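Local coordinates for chromosome replication initiation inhibitor protein (Agrobacterium tumefaciens, PDB 3FD3) that probably acts as a DNA-binding transcription regulator of the LysR family, this chain being its C-terminal substrate-binding-type domain, at residues 69-75 with 172-178; 83-88 with 144-148; 102-106 with 137-141. All coordinates share one frame. Where two conformers were deposited one is given. Residues are numbered along the deposited sequence.

The three contacts illustrate how a two-lobed LysR-type regulatory domain is held together. Contact 1 pairs strands 66-79 and 165-181, the long crossovers joining the lobes. Contacts 2 and 3 are nested within the chain loop it closes and belong to the lobe built from the intervening residues; contact 3 in turn lies inside the loop closed by contact 2. Centres of contacts 1 and 2 are 25 Å apart, those of contacts 1 and 3 19 Å. Contacts 2 and 3, 11 Å apart, touch, probably through hydrogen bonds Trp147 O to Leu103 N (2.8 Å) and Met145 N to Ala140 O (3.0 Å), so the two form one continuous part of the second lobe.

Contact 1 (69-75 with 172-178); sequences PLGVLRY and PLDIPLY
Residues 69-75 and 173-178 run as antiparallel strands, axes 4.3 Å apart at closest and 152° between directions. Leu73, Tyr75, Leu173, Ile175 and Leu177 lie on one face, Pro69, Val72, Arg74, Asp174, Pro176 and Tyr178 on the other. Pro69 lies opposite Tyr178 in a non-hydrogen-bonded pair (CA to CA 4.4 Å), its CB 3.9 Å from Tyr178 CE1. A beta bulge follows, Leu70 and Gly71 facing Leu177: Leu70 N bonds Leu177 O and Gly71 O accepts Leu177 N (both 2.9 Å). Leu70 has phi/psi -102/-25°; at 125/-175° a CB on Gly71 would press on Leu70 O. Water 1 accepts from Gly71 N (3.1 Å) and donates to Leu177 O (2.9 Å). Regular pairing resumes at Val72, opposite Pro176 (CA to CA 4.1 Å). Leu73 (chi1 t) bonds Ile175 O through N (2.8 Å) and Ile175 N through O (2.9 Å). Arg74 (chi1 t, chi2 t, chi3 m) makes a two-pronged salt bridge, NE to Asp174 OD1 2.7 Å, NH2 to Asp174 OD2 2.9 Å. Tyr75 N meets Leu173 O (2.8 Å), Tyr75 O meets Leu173 N (3.0 Å), and the Tyr75 ring (chi1 m) brings CE1 3.8 Å from Ile175 CG1. Two such crossover strands link the lobes of the periplasmic-binding-protein-like LysR fold, probably as a hinge. Tyr75 OH bonds Asp11, Leu173 packs on helix 111-120, and strands 53-56 and 148-151 flank the pair.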
loop_
_atom_site.group_PDB
_atom_site.type_symbol
_atom_site.label_atom_id
_atom_site.label_comp_id
_atom_site.label_asym_id
_atom_site.label_seq_id
_atom_site.Cartn_x
_atom_site.Cartn_y
_atom_site.Cartn_z
ATOM N N PRO A 69 -1.136 10.349 23.075
ATOM C CA PRO A 69 -0.535 9.040 22.777
ATOM C C PRO A 69 -1.618 8.010 22.463
ATOM O O PRO A 69 -2.656 7.986 23.125
ATOM C CB PRO A 69 0.204 8.667 24.067
ATOM C CG PRO A 69 0.170 9.864 24.930
ATOM C CD PRO A 69 -0.901 10.783 24.461
ATOM N N LEU A 70 -1.358 7.181 21.461
ATOM C CA LEU A 70 -2.331 6.222 20.965
ATOM C C LEU A 70 -2.078 4.810 21.437
ATOM O O LEU A 70 -3.013 3.984 21.464
ATOM C CB LEU A 70 -2.320 6.255 19.439
ATOM C CG LEU A 70 -2.816 7.547 18.767
ATOM C CD1 LEU A 70 -2.417 7.544 17.282
ATOM C CD2 LEU A 70 -4.332 7.620 18.934
ATOM N N GLY A 71 -0.827 4.507 21.774
ATOM C CA GLY A 71 -0.418 3.125 22.061
ATOM C C GLY A 71 0.753 2.747 21.169
ATOM O O GLY A 71 1.250 3.575 20.416
ATOM N N VAL A 72 1.165 1.491 21.251
ATOM C CA VAL A 72 2.382 1.007 20.610
ATOM C C VAL A 72 2.015 0.084 19.447
ATOM O O VAL A 72 1.180 -0.814 19.598
ATOM C CB VAL A 72 3.262 0.261 21.621
ATOM C CG1 VAL A 72 4.214 -0.726 20.930
ATOM C CG2 VAL A 72 3.999 1.265 22.508
ATOM N N LEU A 73 2.660 0.333 18.304
ATOM C CA LEU A 73 2.595 -0.538 17.122
ATOM C C LEU A 73 3.784 -1.503 17.229
ATOM O O LEU A 73 4.955 -1.081 17.243
ATOM C CB LEU A 73 2.653 0.279 15.842
ATOM C CG LEU A 73 2.455 -0.524 14.541
ATOM C CD1 LEU A 73 1.153 -1.309 14.594
ATOM C CD2 LEU A 73 2.514 0.379 13.340
ATOM N N ARG A 74 3.473 -2.780 17.418
ATOM C CA ARG A 74 4.512 -3.802 17.612
ATOM C C ARG A 74 4.794 -4.474 16.301
ATOM O O ARG A 74 3.863 -4.835 15.563
ATOM C CB ARG A 74 4.084 -4.843 18.641
ATOM C CG ARG A 74 4.988 -6.053 18.689
ATOM C CD ARG A 74 4.834 -6.825 19.978
ATOM N NE ARG A 74 5.392 -6.104 21.110
ATOM C CZ ARG A 74 5.458 -6.570 22.353
ATOM N NH1 ARG A 74 4.991 -7.776 22.654
ATOM N NH2 ARG A 74 5.999 -5.830 23.306
ATOM N N TYR A 75 6.089 -4.631 16.013
ATOM C CA TYR A 75 6.556 -5.279 14.805
ATOM C C TYR A 75 7.334 -6.534 15.145
ATOM O O TYR A 75 7.970 -6.609 16.200
ATOM C CB TYR A 75 7.506 -4.358 14.062
ATOM C CG TYR A 75 6.938 -3.088 13.452
ATOM C CD1 TYR A 75 6.648 -1.988 14.247
ATOM C CD2 TYR A 75 6.791 -2.953 12.093
ATOM C CE1 TYR A 75 6.182 -0.816 13.708
ATOM C CE2 TYR A 75 6.313 -1.789 11.546
ATOM C CZ TYR A 75 6.014 -0.706 12.363
ATOM O OH TYR A 75 5.572 0.483 11.811
ATOM N N PRO A 172 10.380 -8.478 19.682
ATOM C CA PRO A 172 9.593 -7.471 18.969
ATOM C C PRO A 172 10.230 -6.095 19.016
ATOM O O PRO A 172 11.069 -5.805 19.896
ATOM C CB PRO A 172 8.259 -7.462 19.727
ATOM C CG PRO A 172 8.599 -7.916 21.087
ATOM C CD PRO A 172 9.693 -8.942 20.898
ATOM N N LEU A 173 9.818 -5.248 18.082
ATOM C CA LEU A 173 10.233 -3.857 18.013
ATOM C C LEU A 173 8.965 -3.031 18.152
ATOM O O LEU A 173 8.037 -3.164 17.337
ATOM C CB LEU A 173 10.905 -3.584 16.668
ATOM C CG LEU A 173 11.689 -2.289 16.477
ATOM C CD1 LEU A 173 12.789 -2.465 15.408
ATOM C CD2 LEU A 173 10.750 -1.151 16.096
ATOM N N ASP A 174 8.924 -2.201 19.182
ATOM C CA ASP A 174 7.731 -1.417 19.504
ATOM C C ASP A 174 7.916 0.053 19.171
ATOM O O ASP A 174 8.873 0.686 19.631
ATOM C CB ASP A 174 7.460 -1.545 20.997
ATOM C CG ASP A 174 7.010 -2.927 21.396
ATOM O OD1 ASP A 174 6.599 -3.726 20.534
ATOM O OD2 ASP A 174 7.062 -3.223 22.602
ATOM N N ILE A 175 6.955 0.608 18.438
ATOM C CA ILE A 175 6.964 2.002 18.054
ATOM C C ILE A 175 5.710 2.681 18.625
ATOM O O ILE A 175 4.581 2.404 18.199
ATOM C CB ILE A 175 6.969 2.162 16.525
ATOM C CG1 ILE A 175 8.203 1.479 15.907
ATOM C CG2 ILE A 175 6.916 3.636 16.152
ATOM C CD1 ILE A 175 9.534 2.040 16.321
ATOM N N PRO A 176 5.895 3.545 19.615
ATOM C CA PRO A 176 4.738 4.293 20.117
ATOM C C PRO A 176 4.231 5.258 19.051
ATOM O O PRO A 176 5.049 5.858 18.330
ATOM C CB PRO A 176 5.309 5.084 21.303
ATOM C CG PRO A 176 6.514 4.396 21.703
ATOM C CD PRO A 176 7.104 3.837 20.403
ATOM N N LEU A 177 2.910 5.407 18.967
ATOM C CA LEU A 177 2.289 6.311 18.011
ATOM C C LEU A 177 1.500 7.404 18.730
ATOM O O LEU A 177 1.056 7.222 19.859
ATOM C CB LEU A 177 1.359 5.553 17.095
ATOM C CG LEU A 177 2.005 4.536 16.144
ATOM C CD1 LEU A 177 0.883 3.919 15.345
ATOM C CD2 LEU A 177 3.045 5.226 15.239
ATOM N N TYR A 178 1.358 8.537 18.051
ATOM C CA TYR A 178 0.728 9.726 18.608
ATOM C C TYR A 178 -0.242 10.311 17.599
ATOM O O TYR A 178 -0.059 10.191 16.393
ATOM C CB TYR A 178 1.802 10.769 18.949
ATOM C CG TYR A 178 2.780 10.226 19.929
ATOM C CD1 TYR A 178 2.556 10.341 21.296
ATOM C CD2 TYR A 178 3.908 9.529 19.505
ATOM C CE1 TYR A 178 3.409 9.792 22.209
ATOM C CE2 TYR A 178 4.775 8.978 20.420
ATOM C CZ TYR A 178 4.522 9.105 21.774
ATOM O OH TYR A 178 5.407 8.566 22.695
HETATM O O HOH W 1 1.795 6.035 22.400
#

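Contact 2 (83-88 with 144-148); sequences FMARHF and GMGWG
An aromatic cluster of Phe83, Phe88 and Trp147 fastens helix 81-87 to the loop between helix 134-142 and strand 148-151. Phe83 (chi1 t, chi2 -84°) is the residue most covered; one face of its ring lies against Gly146 C and Trp147 N (CZ to Trp147 N 3.8 Å), and CE2 is 3.4 Å from Gly146 CA. Gly144 O sits at the ring's edge, 3.4 Å from Phe83 CD2. Gly144, at phi/psi 77/19°, ends helix 134-142 in a Schellman motif, a positive phi that suits glycine, while Gly146 is almost fully extended at -170/173°. Trp147 (chi1 p, chi2 -87°) brings CD1 3.9 Å from Phe83 CE1; the centroids of the Phe83 ring and the five-membered ring of Trp147 are 6.0 Å apart, planes at 58°. Phe88 (chi1 m), the first residue out of helical geometry after helix 81-87, points the edge of its ring at the face of the five-membered ring of Trp147, centroids 5.9 Å apart, planes at 66°. In fold terms, a helix following one crossover strand is packed here against the approach to an edge strand of the main sheet. Further out, water 2 accepts from Arg86 NH1 (2.6 Å) and donates to Gly144 O (2.8 Å). Arg86 and Met145 also pack on Gly26 and Val32 of the second subunit, consistent with the antiparallel pairing of LysR regulatory domains.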
loop_
_atom_site.group_PDB
_atom_site.type_symbol
_atom_site.label_atom_id
_atom_site.label_comp_id
_atom_site.label_asym_id
_atom_site.label_seq_id
_atom_site.Cartn_x
_atom_site.Cartn_y
_atom_site.Cartn_z
ATOM N N PHE A 83 12.893 -19.313 3.483
ATOM C CA PHE A 83 13.895 -18.253 3.652
ATOM C C PHE A 83 14.863 -18.566 4.790
ATOM O O PHE A 83 16.090 -18.415 4.656
ATOM C CB PHE A 83 13.249 -16.887 3.859
ATOM C CG PHE A 83 14.226 -15.769 3.790
ATOM C CD1 PHE A 83 14.971 -15.413 4.900
ATOM C CD2 PHE A 83 14.427 -15.104 2.604
ATOM C CE1 PHE A 83 15.888 -14.407 4.820
ATOM C CE2 PHE A 83 15.333 -14.120 2.515
ATOM C CZ PHE A 83 16.065 -13.750 3.623
HETATM N N MSE A 84 14.301 -18.985 5.926
HETATM C CA MSE A 84 15.103 -19.319 7.083
HETATM C C MSE A 84 16.041 -20.489 6.748
HETATM O O MSE A 84 17.230 -20.505 7.132
HETATM C CB MSE A 84 14.207 -19.698 8.288
HETATM C CG MSE A 84 13.267 -18.649 8.791
HETATM SE SE MSE A 84 14.136 -17.064 9.465
HETATM C CE MSE A 84 15.024 -17.858 10.949
ATOM N N ALA A 85 15.509 -21.482 6.038
ATOM C CA ALA A 85 16.293 -22.655 5.693
ATOM C C ALA A 85 17.469 -22.332 4.774
ATOM O O ALA A 85 18.543 -22.917 4.897
ATOM C CB ALA A 85 15.402 -23.717 5.052
ATOM N N ARG A 86 17.241 -21.430 3.830
ATOM C CA ARG A 86 18.247 -21.113 2.821
ATOM C C ARG A 86 19.316 -20.175 3.376
ATOM O O ARG A 86 20.481 -20.300 3.037
ATOM C CB ARG A 86 17.569 -20.460 1.630
ATOM C CG ARG A 86 16.757 -21.442 0.784
ATOM C CD ARG A 86 15.998 -20.707 -0.257
ATOM N NE ARG A 86 16.891 -20.123 -1.242
ATOM C CZ ARG A 86 16.712 -18.947 -1.849
ATOM N NH1 ARG A 86 15.718 -18.131 -1.470
ATOM N NH2 ARG A 86 17.609 -18.539 -2.761
ATOM N N HIS A 87 18.916 -19.256 4.249
ATOM C CA HIS A 87 19.780 -18.138 4.653
ATOM C C HIS A 87 20.248 -18.151 6.089
ATOM O O HIS A 87 21.266 -17.508 6.412
ATOM C CB HIS A 87 19.061 -16.821 4.397
ATOM C CG HIS A 87 18.764 -16.589 2.961
ATOM N ND1 HIS A 87 17.489 -16.687 2.447
ATOM C CD2 HIS A 87 19.571 -16.273 1.921
ATOM C CE1 HIS A 87 17.527 -16.428 1.151
ATOM N NE2 HIS A 87 18.774 -16.168 0.812
ATOM N N PHE A 88 19.532 -18.876 6.939
ATOM C CA PHE A 88 19.859 -18.959 8.348
ATOM C C PHE A 88 19.904 -20.428 8.783
ATOM O O PHE A 88 19.397 -20.775 9.850
ATOM C CB PHE A 88 18.832 -18.161 9.180
ATOM C CG PHE A 88 18.793 -16.677 8.863
ATOM C CD1 PHE A 88 19.946 -15.895 8.986
ATOM C CD2 PHE A 88 17.607 -16.064 8.459
ATOM C CE1 PHE A 88 19.930 -14.530 8.696
ATOM C CE2 PHE A 88 17.564 -14.720 8.160
ATOM C CZ PHE A 88 18.730 -13.927 8.278
ATOM N N GLY A 144 9.042 -15.582 0.420
ATOM C CA GLY A 144 10.436 -16.034 0.612
ATOM C C GLY A 144 11.498 -15.124 0.007
ATOM O O GLY A 144 12.623 -15.539 -0.268
HETATM N N MSE A 145 11.109 -13.877 -0.262
HETATM C CA MSE A 145 11.959 -12.936 -0.974
HETATM C C MSE A 145 12.982 -12.242 -0.046
HETATM O O MSE A 145 14.089 -11.932 -0.436
HETATM C CB MSE A 145 11.027 -11.924 -1.636
HETATM C CG MSE A 145 11.615 -11.161 -2.601
HETATM SE SE MSE A 145 10.265 -10.082 -3.548
HETATM C CE MSE A 145 11.506 -8.814 -3.853
ATOM N N GLY A 146 12.586 -12.022 1.202
ATOM C CA GLY A 146 13.439 -11.352 2.163
ATOM C C GLY A 146 12.837 -11.468 3.535
ATOM O O GLY A 146 11.745 -12.021 3.701
ATOM N N TRP A 147 13.606 -11.010 4.515
ATOM C CA TRP A 147 13.124 -10.836 5.889
ATOM C C TRP A 147 12.948 -9.350 6.189
ATOM O O TRP A 147 13.623 -8.515 5.630
ATOM C CB TRP A 147 14.072 -11.470 6.894
ATOM C CG TRP A 147 15.381 -10.690 7.069
ATOM C CD1 TRP A 147 16.517 -10.818 6.337
ATOM C CD2 TRP A 147 15.630 -9.660 8.024
ATOM N NE1 TRP A 147 17.464 -9.940 6.770
ATOM C CE2 TRP A 147 16.946 -9.208 7.808
ATOM C CE3 TRP A 147 14.865 -9.067 9.037
ATOM C CZ2 TRP A 147 17.527 -8.203 8.590
ATOM C CZ3 TRP A 147 15.434 -8.055 9.792
ATOM C CH2 TRP A 147 16.746 -7.633 9.562
ATOM N N GLY A 148 12.019 -9.034 7.084
ATOM C CA GLY A 148 11.812 -7.652 7.462
ATOM C C GLY A 148 10.879 -7.514 8.634
ATOM O O GLY A 148 10.304 -8.499 9.098
HETATM O O HOH W 2 13.651 -18.075 0.150
#

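Contact 3 (102-106 with 137-141); sequences GLTFN and FVKAS
Leu103 and Phe137 account for most of the buried surface where strand 102-104 passes helix 134-142. The two short axes are 9.9 Å apart and nearly antiparallel at 172°, and the nearest CA pair is Leu103 with Phe137 at 7.1 Å. Leu103 (phi/psi -119/131°, chi1 m, chi2 t) points at the helix and places CB over the face of the Phe137 ring in a CH-pi contact, 3.9 Å from the centroid and 21° off the normal; CB to Phe137 CZ is 3.6 Å. Its CD1 extends along the helix, 3.9 Å from Ala140 CB and 3.5 Å from Ser141 OG. This is the helix-on-strand layering of an alpha/beta lobe: strand 102-104 pairs in parallel with strand 128-130, which leads into the helix. Phe137, with chi1 between wells at -114° and chi2 64°, carries its ring to the end of strand 102-104; CZ lies 3.3 Å from Leu103 O, and CE1 is 3.6 Å from Phe105 N and 4.1 Å from Phe105 CB. On the helix, Phe137 O accepts both Ser141 N (3.0 Å) and Ser141 OG (2.8 Å); Ser141 OG is also hydrogen-bonded to Asn150 of strand 148-151.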
loop_
_atom_site.group_PDB
_atom_site.type_symbol
_atom_site.label_atom_id
_atom_site.label_comp_id
_atom_site.label_asym_id
_atom_site.label_seq_id
_atom_site.Cartn_x
_atom_site.Cartn_y
_atom_site.Cartn_z
ATOM N N GLY A 102 17.499 -8.672 3.004
ATOM C CA GLY A 102 16.514 -7.986 3.811
ATOM C C GLY A 102 15.465 -7.314 2.952
ATOM O O GLY A 102 15.571 -7.246 1.700
ATOM N N LEU A 103 14.479 -6.759 3.648
ATOM C CA LEU A 103 13.512 -5.841 3.073
ATOM C C LEU A 103 13.633 -4.505 3.816
ATOM O O LEU A 103 13.641 -4.479 5.057
ATOM C CB LEU A 103 12.091 -6.369 3.228
ATOM C CG LEU A 103 11.828 -7.758 2.674
ATOM C CD1 LEU A 103 10.467 -8.310 3.149
ATOM C CD2 LEU A 103 11.920 -7.739 1.122
ATOM N N THR A 104 13.724 -3.416 3.062
ATOM C CA THR A 104 13.818 -2.059 3.631
ATOM C C THR A 104 12.807 -1.169 2.905
ATOM O O THR A 104 12.694 -1.209 1.688
ATOM C CB THR A 104 15.256 -1.503 3.540
ATOM O OG1 THR A 104 16.194 -2.466 4.073
ATOM C CG2 THR A 104 15.387 -0.166 4.335
ATOM N N PHE A 105 12.050 -0.378 3.651
ATOM C CA PHE A 105 10.917 0.349 3.079
ATOM C C PHE A 105 11.456 1.488 2.195
ATOM O O PHE A 105 11.065 1.628 1.043
ATOM C CB PHE A 105 10.021 0.851 4.226
ATOM C CG PHE A 105 8.686 1.367 3.803
ATOM C CD1 PHE A 105 8.566 2.605 3.197
ATOM C CD2 PHE A 105 7.533 0.640 4.054
ATOM C CE1 PHE A 105 7.323 3.105 2.817
ATOM C CE2 PHE A 105 6.286 1.142 3.677
ATOM C CZ PHE A 105 6.179 2.339 3.076
ATOM N N ASN A 106 12.371 2.278 2.736
ATOM C CA ASN A 106 13.021 3.345 2.012
ATOM C C ASN A 106 14.269 3.756 2.793
ATOM O O ASN A 106 14.629 3.092 3.751
ATOM C CB ASN A 106 12.076 4.531 1.740
ATOM C CG ASN A 106 11.569 5.182 3.006
ATOM O OD1 ASN A 106 12.224 5.128 4.062
ATOM N ND2 ASN A 106 10.419 5.859 2.901
ATOM N N PHE A 137 5.542 -5.544 1.788
ATOM C CA PHE A 137 6.473 -6.158 2.761
ATOM C C PHE A 137 5.957 -7.537 3.201
ATOM O O PHE A 137 6.714 -8.499 3.244
ATOM C CB PHE A 137 6.633 -5.305 4.035
ATOM C CG PHE A 137 7.997 -4.712 4.244
ATOM C CD1 PHE A 137 8.519 -3.793 3.366
ATOM C CD2 PHE A 137 8.715 -5.005 5.403
ATOM C CE1 PHE A 137 9.776 -3.206 3.590
ATOM C CE2 PHE A 137 9.956 -4.435 5.622
ATOM C CZ PHE A 137 10.477 -3.503 4.712
ATOM N N VAL A 138 4.676 -7.621 3.546
ATOM C CA VAL A 138 4.113 -8.876 3.999
ATOM C C VAL A 138 4.150 -9.894 2.864
ATOM O O VAL A 138 4.570 -11.029 3.038
ATOM C CB VAL A 138 2.705 -8.736 4.517
ATOM C CG1 VAL A 138 2.107 -10.138 4.866
ATOM C CG2 VAL A 138 2.713 -7.805 5.753
ATOM N N LYS A 139 3.727 -9.478 1.677
ATOM C CA LYS A 139 3.747 -10.401 0.537
ATOM C C LYS A 139 5.149 -10.912 0.223
ATOM O O LYS A 139 5.338 -12.101 -0.057
ATOM C CB LYS A 139 3.184 -9.735 -0.711
ATOM C CG LYS A 139 1.724 -9.508 -0.719
ATOM C CD LYS A 139 1.241 -9.177 -2.160
ATOM C CE LYS A 139 -0.220 -8.770 -2.179
ATOM N NZ LYS A 139 -0.518 -7.740 -1.120
ATOM N N ALA A 140 6.134 -10.020 0.276
ATOM C CA ALA A 140 7.522 -10.389 -0.012
ATOM C C ALA A 140 8.050 -11.350 1.042
ATOM O O ALA A 140 8.804 -12.270 0.742
ATOM C CB ALA A 140 8.376 -9.145 -0.044
ATOM N N SER A 141 7.658 -11.128 2.293
ATOM C CA SER A 141 8.049 -12.014 3.396
ATOM C C SER A 141 7.464 -13.401 3.203
ATOM O O SER A 141 8.190 -14.408 3.290
ATOM C CB SER A 141 7.588 -11.456 4.739
ATOM O OG SER A 141 8.105 -10.154 4.957
#